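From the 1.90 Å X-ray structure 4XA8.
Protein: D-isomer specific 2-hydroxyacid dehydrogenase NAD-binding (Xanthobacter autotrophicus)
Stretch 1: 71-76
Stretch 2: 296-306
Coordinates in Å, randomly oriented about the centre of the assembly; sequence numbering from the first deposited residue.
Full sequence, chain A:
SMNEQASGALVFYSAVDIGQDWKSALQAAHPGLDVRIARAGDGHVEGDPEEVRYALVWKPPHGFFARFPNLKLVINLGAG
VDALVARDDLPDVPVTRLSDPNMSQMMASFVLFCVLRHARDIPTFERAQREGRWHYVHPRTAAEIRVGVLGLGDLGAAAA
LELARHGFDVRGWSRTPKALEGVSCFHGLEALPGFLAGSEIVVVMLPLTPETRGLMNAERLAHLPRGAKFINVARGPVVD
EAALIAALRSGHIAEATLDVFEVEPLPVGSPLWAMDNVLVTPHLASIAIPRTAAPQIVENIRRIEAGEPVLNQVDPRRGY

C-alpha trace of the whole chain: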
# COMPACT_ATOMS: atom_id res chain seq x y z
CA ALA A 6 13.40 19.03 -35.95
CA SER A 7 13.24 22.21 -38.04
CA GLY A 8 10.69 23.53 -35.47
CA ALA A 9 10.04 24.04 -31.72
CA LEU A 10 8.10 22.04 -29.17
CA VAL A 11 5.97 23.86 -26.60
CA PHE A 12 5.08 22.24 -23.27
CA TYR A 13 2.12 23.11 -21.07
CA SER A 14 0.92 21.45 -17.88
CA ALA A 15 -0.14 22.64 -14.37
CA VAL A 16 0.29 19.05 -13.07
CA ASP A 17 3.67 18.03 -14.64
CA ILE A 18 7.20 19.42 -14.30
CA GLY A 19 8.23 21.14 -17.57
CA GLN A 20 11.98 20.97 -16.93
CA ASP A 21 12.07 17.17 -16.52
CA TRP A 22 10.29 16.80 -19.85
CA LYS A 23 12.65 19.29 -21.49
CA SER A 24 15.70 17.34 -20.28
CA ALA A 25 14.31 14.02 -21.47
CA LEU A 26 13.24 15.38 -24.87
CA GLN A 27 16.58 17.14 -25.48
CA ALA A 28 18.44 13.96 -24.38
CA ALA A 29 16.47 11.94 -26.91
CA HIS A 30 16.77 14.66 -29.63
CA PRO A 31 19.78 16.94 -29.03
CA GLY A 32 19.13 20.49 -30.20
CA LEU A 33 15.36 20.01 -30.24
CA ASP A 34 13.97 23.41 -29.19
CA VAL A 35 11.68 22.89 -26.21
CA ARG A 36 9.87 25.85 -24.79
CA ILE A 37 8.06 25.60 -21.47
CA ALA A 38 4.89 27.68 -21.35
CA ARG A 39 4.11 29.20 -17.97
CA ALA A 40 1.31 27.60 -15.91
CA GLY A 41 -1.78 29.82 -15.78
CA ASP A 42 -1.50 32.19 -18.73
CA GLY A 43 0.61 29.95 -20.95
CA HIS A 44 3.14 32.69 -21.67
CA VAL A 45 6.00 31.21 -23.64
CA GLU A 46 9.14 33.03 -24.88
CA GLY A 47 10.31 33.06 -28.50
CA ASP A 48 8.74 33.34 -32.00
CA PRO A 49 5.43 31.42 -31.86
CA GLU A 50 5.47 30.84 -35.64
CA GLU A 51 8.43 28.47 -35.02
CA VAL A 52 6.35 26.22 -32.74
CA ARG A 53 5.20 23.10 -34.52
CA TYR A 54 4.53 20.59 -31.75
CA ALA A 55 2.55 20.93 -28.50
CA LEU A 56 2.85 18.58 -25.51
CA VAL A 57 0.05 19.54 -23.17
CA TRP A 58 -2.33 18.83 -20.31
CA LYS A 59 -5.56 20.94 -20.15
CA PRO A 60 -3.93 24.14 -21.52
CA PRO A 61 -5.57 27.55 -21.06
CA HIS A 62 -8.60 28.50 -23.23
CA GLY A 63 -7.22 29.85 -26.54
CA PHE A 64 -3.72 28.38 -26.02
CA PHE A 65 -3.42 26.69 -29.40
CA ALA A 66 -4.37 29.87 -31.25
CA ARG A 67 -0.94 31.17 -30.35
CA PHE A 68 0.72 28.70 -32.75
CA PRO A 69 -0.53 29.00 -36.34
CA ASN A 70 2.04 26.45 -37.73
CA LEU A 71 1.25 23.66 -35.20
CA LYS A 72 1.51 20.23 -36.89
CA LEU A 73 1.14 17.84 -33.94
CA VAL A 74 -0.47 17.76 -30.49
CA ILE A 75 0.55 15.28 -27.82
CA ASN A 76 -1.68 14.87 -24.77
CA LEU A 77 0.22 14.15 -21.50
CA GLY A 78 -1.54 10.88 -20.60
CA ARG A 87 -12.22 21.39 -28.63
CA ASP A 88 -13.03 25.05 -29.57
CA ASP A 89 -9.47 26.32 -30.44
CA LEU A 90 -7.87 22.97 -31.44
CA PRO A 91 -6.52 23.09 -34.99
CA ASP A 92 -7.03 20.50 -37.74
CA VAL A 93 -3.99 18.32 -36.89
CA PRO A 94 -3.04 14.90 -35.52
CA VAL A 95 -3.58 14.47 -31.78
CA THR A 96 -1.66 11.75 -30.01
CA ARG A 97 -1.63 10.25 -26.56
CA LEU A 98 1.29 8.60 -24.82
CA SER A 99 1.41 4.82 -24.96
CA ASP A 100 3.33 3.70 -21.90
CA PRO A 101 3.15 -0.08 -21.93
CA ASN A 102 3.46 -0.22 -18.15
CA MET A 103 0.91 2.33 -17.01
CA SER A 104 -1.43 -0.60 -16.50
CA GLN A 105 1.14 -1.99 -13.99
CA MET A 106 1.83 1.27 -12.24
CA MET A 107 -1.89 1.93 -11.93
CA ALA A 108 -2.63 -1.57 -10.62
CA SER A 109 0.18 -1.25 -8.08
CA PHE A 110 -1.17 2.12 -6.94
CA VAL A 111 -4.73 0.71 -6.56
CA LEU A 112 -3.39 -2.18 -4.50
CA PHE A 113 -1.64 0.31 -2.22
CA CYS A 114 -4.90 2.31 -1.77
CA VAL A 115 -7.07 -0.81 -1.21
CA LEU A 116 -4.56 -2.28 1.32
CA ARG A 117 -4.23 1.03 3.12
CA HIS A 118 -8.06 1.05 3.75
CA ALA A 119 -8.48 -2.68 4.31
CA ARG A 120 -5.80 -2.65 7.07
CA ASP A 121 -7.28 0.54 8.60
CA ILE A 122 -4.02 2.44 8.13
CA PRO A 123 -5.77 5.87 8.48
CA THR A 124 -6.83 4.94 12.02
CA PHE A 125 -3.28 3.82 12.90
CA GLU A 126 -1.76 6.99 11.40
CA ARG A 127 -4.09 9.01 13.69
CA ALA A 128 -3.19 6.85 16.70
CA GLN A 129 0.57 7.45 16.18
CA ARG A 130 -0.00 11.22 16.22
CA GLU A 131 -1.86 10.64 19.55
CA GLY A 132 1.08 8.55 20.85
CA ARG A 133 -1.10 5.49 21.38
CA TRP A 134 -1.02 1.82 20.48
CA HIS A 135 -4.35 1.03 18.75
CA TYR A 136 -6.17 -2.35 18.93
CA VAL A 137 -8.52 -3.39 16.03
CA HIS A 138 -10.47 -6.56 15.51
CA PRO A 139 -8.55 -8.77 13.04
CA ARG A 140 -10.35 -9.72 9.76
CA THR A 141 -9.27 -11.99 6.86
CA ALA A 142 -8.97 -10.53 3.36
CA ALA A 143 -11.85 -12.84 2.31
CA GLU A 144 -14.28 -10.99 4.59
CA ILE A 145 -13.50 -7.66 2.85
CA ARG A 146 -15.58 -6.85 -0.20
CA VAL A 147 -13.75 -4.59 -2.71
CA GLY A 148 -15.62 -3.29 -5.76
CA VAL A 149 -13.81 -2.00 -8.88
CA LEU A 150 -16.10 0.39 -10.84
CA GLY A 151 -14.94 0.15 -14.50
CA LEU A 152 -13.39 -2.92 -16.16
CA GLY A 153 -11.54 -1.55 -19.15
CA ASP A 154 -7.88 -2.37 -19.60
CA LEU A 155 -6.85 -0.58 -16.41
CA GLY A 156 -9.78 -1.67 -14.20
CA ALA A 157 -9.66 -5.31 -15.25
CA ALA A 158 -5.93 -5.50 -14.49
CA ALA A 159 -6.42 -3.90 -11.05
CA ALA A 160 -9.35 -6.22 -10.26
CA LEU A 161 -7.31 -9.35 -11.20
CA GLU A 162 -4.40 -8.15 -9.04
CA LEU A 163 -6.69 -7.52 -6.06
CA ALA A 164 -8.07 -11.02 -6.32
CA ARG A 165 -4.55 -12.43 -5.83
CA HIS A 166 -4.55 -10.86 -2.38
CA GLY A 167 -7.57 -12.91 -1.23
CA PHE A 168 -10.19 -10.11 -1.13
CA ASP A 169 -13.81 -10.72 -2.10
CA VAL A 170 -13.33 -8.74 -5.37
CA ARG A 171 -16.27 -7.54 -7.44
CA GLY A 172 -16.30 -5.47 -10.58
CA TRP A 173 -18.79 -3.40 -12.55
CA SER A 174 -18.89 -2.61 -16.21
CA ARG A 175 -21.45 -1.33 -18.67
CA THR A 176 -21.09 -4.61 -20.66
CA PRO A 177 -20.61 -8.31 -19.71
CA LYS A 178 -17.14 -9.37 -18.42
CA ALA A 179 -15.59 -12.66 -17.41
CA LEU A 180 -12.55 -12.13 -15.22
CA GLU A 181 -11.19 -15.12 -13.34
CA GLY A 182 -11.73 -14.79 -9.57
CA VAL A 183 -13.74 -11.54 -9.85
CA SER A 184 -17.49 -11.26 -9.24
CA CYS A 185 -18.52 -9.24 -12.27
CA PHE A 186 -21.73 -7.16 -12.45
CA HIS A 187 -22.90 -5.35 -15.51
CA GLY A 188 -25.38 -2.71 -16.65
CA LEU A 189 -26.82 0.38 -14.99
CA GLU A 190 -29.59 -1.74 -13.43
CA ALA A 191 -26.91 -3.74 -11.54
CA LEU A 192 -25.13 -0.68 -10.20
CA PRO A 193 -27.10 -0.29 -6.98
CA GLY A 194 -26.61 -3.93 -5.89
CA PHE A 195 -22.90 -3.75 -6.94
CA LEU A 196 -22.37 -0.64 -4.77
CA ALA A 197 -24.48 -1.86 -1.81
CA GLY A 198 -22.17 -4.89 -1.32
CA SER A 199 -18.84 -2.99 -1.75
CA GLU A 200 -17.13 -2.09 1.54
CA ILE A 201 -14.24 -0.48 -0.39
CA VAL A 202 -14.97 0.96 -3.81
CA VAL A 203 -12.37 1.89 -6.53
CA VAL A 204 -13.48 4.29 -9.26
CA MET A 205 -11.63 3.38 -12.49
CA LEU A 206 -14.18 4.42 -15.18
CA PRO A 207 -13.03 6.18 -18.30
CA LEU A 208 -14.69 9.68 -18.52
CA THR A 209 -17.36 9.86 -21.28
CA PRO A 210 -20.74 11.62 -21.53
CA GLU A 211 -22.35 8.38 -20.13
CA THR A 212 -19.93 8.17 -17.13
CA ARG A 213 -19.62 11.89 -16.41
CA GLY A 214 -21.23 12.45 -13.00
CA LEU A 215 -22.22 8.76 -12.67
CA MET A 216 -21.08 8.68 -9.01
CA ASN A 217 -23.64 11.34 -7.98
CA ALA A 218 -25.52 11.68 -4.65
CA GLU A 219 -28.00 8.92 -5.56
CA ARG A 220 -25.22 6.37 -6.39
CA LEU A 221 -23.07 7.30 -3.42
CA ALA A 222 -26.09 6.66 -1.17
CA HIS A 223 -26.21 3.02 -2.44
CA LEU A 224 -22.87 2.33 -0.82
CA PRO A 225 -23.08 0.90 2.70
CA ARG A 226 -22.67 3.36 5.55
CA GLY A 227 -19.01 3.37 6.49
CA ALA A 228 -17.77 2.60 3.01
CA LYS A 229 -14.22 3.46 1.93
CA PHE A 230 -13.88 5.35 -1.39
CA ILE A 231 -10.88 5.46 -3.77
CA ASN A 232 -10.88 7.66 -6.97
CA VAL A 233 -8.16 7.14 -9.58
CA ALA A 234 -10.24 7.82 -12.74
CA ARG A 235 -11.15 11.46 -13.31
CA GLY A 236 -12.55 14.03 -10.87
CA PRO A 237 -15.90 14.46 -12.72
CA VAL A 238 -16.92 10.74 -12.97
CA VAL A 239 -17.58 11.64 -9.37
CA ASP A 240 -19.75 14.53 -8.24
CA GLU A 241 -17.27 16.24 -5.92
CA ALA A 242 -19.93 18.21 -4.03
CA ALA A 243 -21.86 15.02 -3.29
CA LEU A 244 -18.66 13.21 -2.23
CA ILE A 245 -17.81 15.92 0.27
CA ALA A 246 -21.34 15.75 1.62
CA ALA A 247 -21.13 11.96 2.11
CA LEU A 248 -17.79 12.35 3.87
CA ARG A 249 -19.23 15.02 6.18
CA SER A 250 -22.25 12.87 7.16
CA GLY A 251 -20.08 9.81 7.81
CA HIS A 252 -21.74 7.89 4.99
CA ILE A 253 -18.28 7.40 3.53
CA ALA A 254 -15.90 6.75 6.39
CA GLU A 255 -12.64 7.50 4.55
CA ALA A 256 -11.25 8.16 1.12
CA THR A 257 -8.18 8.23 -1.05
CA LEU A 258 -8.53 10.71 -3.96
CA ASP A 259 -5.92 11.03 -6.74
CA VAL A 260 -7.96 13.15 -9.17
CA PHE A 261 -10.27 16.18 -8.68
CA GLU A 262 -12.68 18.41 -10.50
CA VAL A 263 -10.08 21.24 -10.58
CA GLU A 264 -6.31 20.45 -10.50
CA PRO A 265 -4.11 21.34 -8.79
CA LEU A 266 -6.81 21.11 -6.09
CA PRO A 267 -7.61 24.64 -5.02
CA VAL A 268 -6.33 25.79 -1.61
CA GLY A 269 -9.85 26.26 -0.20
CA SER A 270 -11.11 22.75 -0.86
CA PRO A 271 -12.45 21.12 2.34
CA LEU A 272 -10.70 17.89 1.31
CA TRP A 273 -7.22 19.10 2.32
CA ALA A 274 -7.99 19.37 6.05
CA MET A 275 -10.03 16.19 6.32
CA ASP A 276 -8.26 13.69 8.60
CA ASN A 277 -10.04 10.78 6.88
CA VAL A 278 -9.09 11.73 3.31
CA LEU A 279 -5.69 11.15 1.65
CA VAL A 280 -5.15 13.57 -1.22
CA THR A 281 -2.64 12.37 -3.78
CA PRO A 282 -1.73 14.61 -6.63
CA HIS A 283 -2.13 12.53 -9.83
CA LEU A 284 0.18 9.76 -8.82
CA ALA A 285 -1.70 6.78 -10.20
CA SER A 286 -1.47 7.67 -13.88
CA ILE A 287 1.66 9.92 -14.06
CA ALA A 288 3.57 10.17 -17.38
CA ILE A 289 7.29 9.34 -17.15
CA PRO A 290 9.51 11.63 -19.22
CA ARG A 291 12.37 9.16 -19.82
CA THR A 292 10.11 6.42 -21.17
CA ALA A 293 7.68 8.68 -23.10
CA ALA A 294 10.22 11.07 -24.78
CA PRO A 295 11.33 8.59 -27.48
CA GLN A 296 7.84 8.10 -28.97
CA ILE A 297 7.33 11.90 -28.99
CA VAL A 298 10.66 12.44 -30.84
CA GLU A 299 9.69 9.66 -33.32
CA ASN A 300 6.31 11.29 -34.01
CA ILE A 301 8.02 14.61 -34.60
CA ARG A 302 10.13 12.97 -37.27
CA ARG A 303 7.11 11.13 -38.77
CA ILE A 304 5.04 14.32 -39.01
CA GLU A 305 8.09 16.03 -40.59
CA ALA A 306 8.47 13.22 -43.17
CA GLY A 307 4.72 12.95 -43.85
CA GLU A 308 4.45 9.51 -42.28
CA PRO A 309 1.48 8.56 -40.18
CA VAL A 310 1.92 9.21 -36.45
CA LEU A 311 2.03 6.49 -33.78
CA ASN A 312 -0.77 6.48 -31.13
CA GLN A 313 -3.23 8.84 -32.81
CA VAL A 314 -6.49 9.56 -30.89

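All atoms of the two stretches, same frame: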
# COMPACT_ATOMS: atom_id res chain seq x y z
N LEU A 71 1.38 24.95 -35.91
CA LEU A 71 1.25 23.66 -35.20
C LEU A 71 0.88 22.51 -36.16
O LEU A 71 -0.06 22.62 -37.00
CB LEU A 71 0.17 23.80 -34.14
CG LEU A 71 0.13 22.96 -32.89
CD1 LEU A 71 1.47 23.08 -32.17
CD2 LEU A 71 -1.03 23.49 -32.06
N LYS A 72 1.64 21.42 -36.04
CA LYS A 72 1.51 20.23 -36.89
C LYS A 72 1.10 18.97 -36.13
O LYS A 72 0.67 17.98 -36.76
CB LYS A 72 2.84 19.99 -37.62
CG LYS A 72 3.23 21.16 -38.56
CD LYS A 72 3.82 20.69 -39.88
CE LYS A 72 3.79 21.81 -40.93
NZ LYS A 72 3.57 21.32 -42.32
N LEU A 73 1.24 19.01 -34.80
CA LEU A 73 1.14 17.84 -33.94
C LEU A 73 0.82 18.26 -32.51
O LEU A 73 1.47 19.16 -31.95
CB LEU A 73 2.47 17.05 -33.99
CG LEU A 73 2.58 15.81 -33.09
CD1 LEU A 73 1.50 14.80 -33.47
CD2 LEU A 73 3.96 15.16 -33.19
N VAL A 74 -0.21 17.65 -31.93
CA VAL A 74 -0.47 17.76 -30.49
C VAL A 74 -0.27 16.42 -29.82
O VAL A 74 -0.63 15.37 -30.38
CB VAL A 74 -1.90 18.26 -30.22
CG1 VAL A 74 -2.21 18.22 -28.72
CG2 VAL A 74 -2.05 19.65 -30.75
N ILE A 75 0.32 16.46 -28.63
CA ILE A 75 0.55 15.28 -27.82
C ILE A 75 -0.05 15.53 -26.43
O ILE A 75 0.33 16.47 -25.75
CB ILE A 75 2.06 14.93 -27.65
CG1 ILE A 75 2.81 14.92 -29.00
CG2 ILE A 75 2.19 13.58 -26.96
CD1 ILE A 75 3.59 16.19 -29.31
N ASN A 76 -1.01 14.72 -26.05
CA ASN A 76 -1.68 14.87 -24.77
C ASN A 76 -0.90 14.11 -23.68
O ASN A 76 -0.55 12.95 -23.86
CB ASN A 76 -3.13 14.35 -24.89
CG ASN A 76 -4.00 14.75 -23.72
OD1 ASN A 76 -4.57 13.91 -23.04
ND2 ASN A 76 -4.08 16.03 -23.45
N GLN A 296 9.00 8.15 -28.06
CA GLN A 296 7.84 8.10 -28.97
C GLN A 296 7.39 9.50 -29.42
O GLN A 296 6.92 9.66 -30.54
CB GLN A 296 6.66 7.26 -28.41
CG GLN A 296 5.88 7.91 -27.26
CD GLN A 296 4.92 6.98 -26.51
OE1 GLN A 296 3.73 7.27 -26.42
NE2 GLN A 296 5.44 5.88 -25.95
N ILE A 297 7.60 10.52 -28.58
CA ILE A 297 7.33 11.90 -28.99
C ILE A 297 8.32 12.35 -30.10
O ILE A 297 7.92 12.86 -31.17
CB ILE A 297 7.37 12.86 -27.78
CG1 ILE A 297 6.30 12.47 -26.76
CG2 ILE A 297 7.21 14.30 -28.25
CD1 ILE A 297 6.46 13.09 -25.39
N VAL A 298 9.62 12.15 -29.84
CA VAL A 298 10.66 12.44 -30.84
C VAL A 298 10.44 11.70 -32.17
O VAL A 298 10.60 12.29 -33.25
CB VAL A 298 12.08 12.22 -30.23
CG1 VAL A 298 13.15 12.13 -31.33
CG2 VAL A 298 12.37 13.35 -29.25
N GLU A 299 10.03 10.44 -32.10
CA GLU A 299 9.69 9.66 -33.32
C GLU A 299 8.45 10.20 -34.07
O GLU A 299 8.38 10.11 -35.29
CB GLU A 299 9.52 8.19 -32.97
CG GLU A 299 9.00 7.28 -34.06
CD GLU A 299 9.90 7.16 -35.28
OE1 GLU A 299 11.09 7.56 -35.23
OE2 GLU A 299 9.39 6.66 -36.30
N ASN A 300 7.48 10.72 -33.36
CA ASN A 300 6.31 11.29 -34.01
C ASN A 300 6.61 12.65 -34.63
O ASN A 300 6.04 13.03 -35.66
CB ASN A 300 5.11 11.36 -33.04
CG ASN A 300 4.27 10.09 -33.06
OD1 ASN A 300 4.36 9.26 -34.00
ND2 ASN A 300 3.42 9.94 -32.04
N ILE A 301 7.54 13.38 -34.02
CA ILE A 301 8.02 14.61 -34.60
C ILE A 301 8.63 14.30 -35.96
O ILE A 301 8.29 14.92 -37.01
CB ILE A 301 9.02 15.30 -33.65
CG1 ILE A 301 8.21 15.90 -32.49
CG2 ILE A 301 9.86 16.35 -34.42
CD1 ILE A 301 9.03 16.58 -31.41
N ARG A 302 9.53 13.32 -35.99
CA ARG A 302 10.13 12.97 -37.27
C ARG A 302 9.10 12.43 -38.28
O ARG A 302 9.15 12.79 -39.45
CB ARG A 302 11.35 12.07 -37.12
CG ARG A 302 11.09 10.64 -36.69
CD ARG A 302 12.09 9.71 -37.37
NE ARG A 302 11.89 9.70 -38.82
CZ ARG A 302 11.04 8.91 -39.47
NH1 ARG A 302 10.25 8.05 -38.82
NH2 ARG A 302 10.95 9.01 -40.79
N ARG A 303 8.14 11.62 -37.84
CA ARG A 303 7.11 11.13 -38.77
C ARG A 303 6.29 12.27 -39.38
O ARG A 303 6.06 12.29 -40.59
CB ARG A 303 6.20 10.11 -38.13
CG ARG A 303 6.87 8.76 -37.92
CD ARG A 303 6.19 7.93 -36.86
NE ARG A 303 6.71 6.55 -36.82
CZ ARG A 303 6.10 5.49 -37.35
NH1 ARG A 303 6.66 4.30 -37.24
NH2 ARG A 303 4.94 5.61 -38.00
N ILE A 304 5.84 13.20 -38.54
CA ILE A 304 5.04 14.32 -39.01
C ILE A 304 5.88 15.15 -40.00
O ILE A 304 5.38 15.58 -41.04
CB ILE A 304 4.45 15.17 -37.83
CG1 ILE A 304 3.23 15.96 -38.27
CG2 ILE A 304 5.45 16.14 -37.26
CD1 ILE A 304 1.96 15.13 -38.35
N GLU A 305 7.17 15.30 -39.72
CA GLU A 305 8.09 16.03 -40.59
C GLU A 305 8.49 15.29 -41.88
O GLU A 305 9.00 15.91 -42.82
CB GLU A 305 9.34 16.45 -39.80
CG GLU A 305 9.06 17.40 -38.65
CD GLU A 305 8.61 18.81 -39.06
OE1 GLU A 305 8.95 19.76 -38.33
OE2 GLU A 305 7.93 18.98 -40.10
N ALA A 306 8.26 13.98 -41.94
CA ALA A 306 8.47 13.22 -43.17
C ALA A 306 7.15 12.81 -43.83
O ALA A 306 7.15 12.10 -44.83
CB ALA A 306 9.32 11.99 -42.89

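No hydrogen bond or salt bridge joins these two stretches, although a lysine and a glutamate meet at one end of the contact. The approach of Lys72 to Glu305 is through carbon: the closest pair is Lys72 CD and Glu305 OE2, 4.5 Å apart, while Lys72 NZ is 5.4 Å from Glu305 OE2, too far for a salt bridge. A long side chain with an aliphatic stem suits this exposed position, where its carbons can cover the edge of the contact.

The strand 73-76 and the helix 296-306 run nearly antiparallel, with 160° between their directions and a closest axial approach of 10.0 Å. The antiparallel course pairs the start of stretch 1 with the end of stretch 2: Lys72 lies opposite Ile304 and Ile75 opposite Ile297. In the strand, alternation sends the CA-to-CB bonds of Leu73 and Ile75 toward the helix, whereas Val74 and Asn76 do not reach it. On the helix, Ile297, Asn300, Ile301 and Ile304 recur at intervals of three and four residues, and so lie along one face.

Leu73 is the centre of the packing, a buried residue whose apolar side chain is long enough to cross to the helix. Leu73 CD2 packs against the helix surface, 3.9 Å from Asn300 O, 4.4 Å from Ile301 CG1 and 4.4 Å from Ile304 CG2. Asn300 is a polar residue on this buried face, but it adds carbon to the surface, its CB being 4.0 Å from Leu73 CD2, and its amide is hydrogen-bonded elsewhere in the structure. The backbone Asn300 O is likewise satisfied, accepting the helical hydrogen bond from Ile304 N at 2.9 Å, so an apolar methyl can rest against it without leaving it unpaired.

Farther along the strand, Ile75 CD1 meets Ile297 CG2 at 4.2 Å, a purely apolar contact between two buried, beta-branched residues. At the other end Ile304, with chi1 in t and chi2 in p, brings CD1 to 3.5 Å from Lys72 O, the shortest approach between the stretches. Its CG1 also lies 4.1 Å from Lys72 CB. Partly exposed, Ile304 offers a four-carbon side chain that covers the start of stretch 1 without needing a polar partner.

Three of the helix's charged residues, Glu299, Arg302 and Arg303, pair with one another out of reach of the strand. Glu299 OE2 receives Arg303 NE at 2.7 Å and, in a weak hydrogen bond, Arg302 NH1 at 3.0 Å; both belong to salt bridges. One carboxylate oxygen thus serves two arginines.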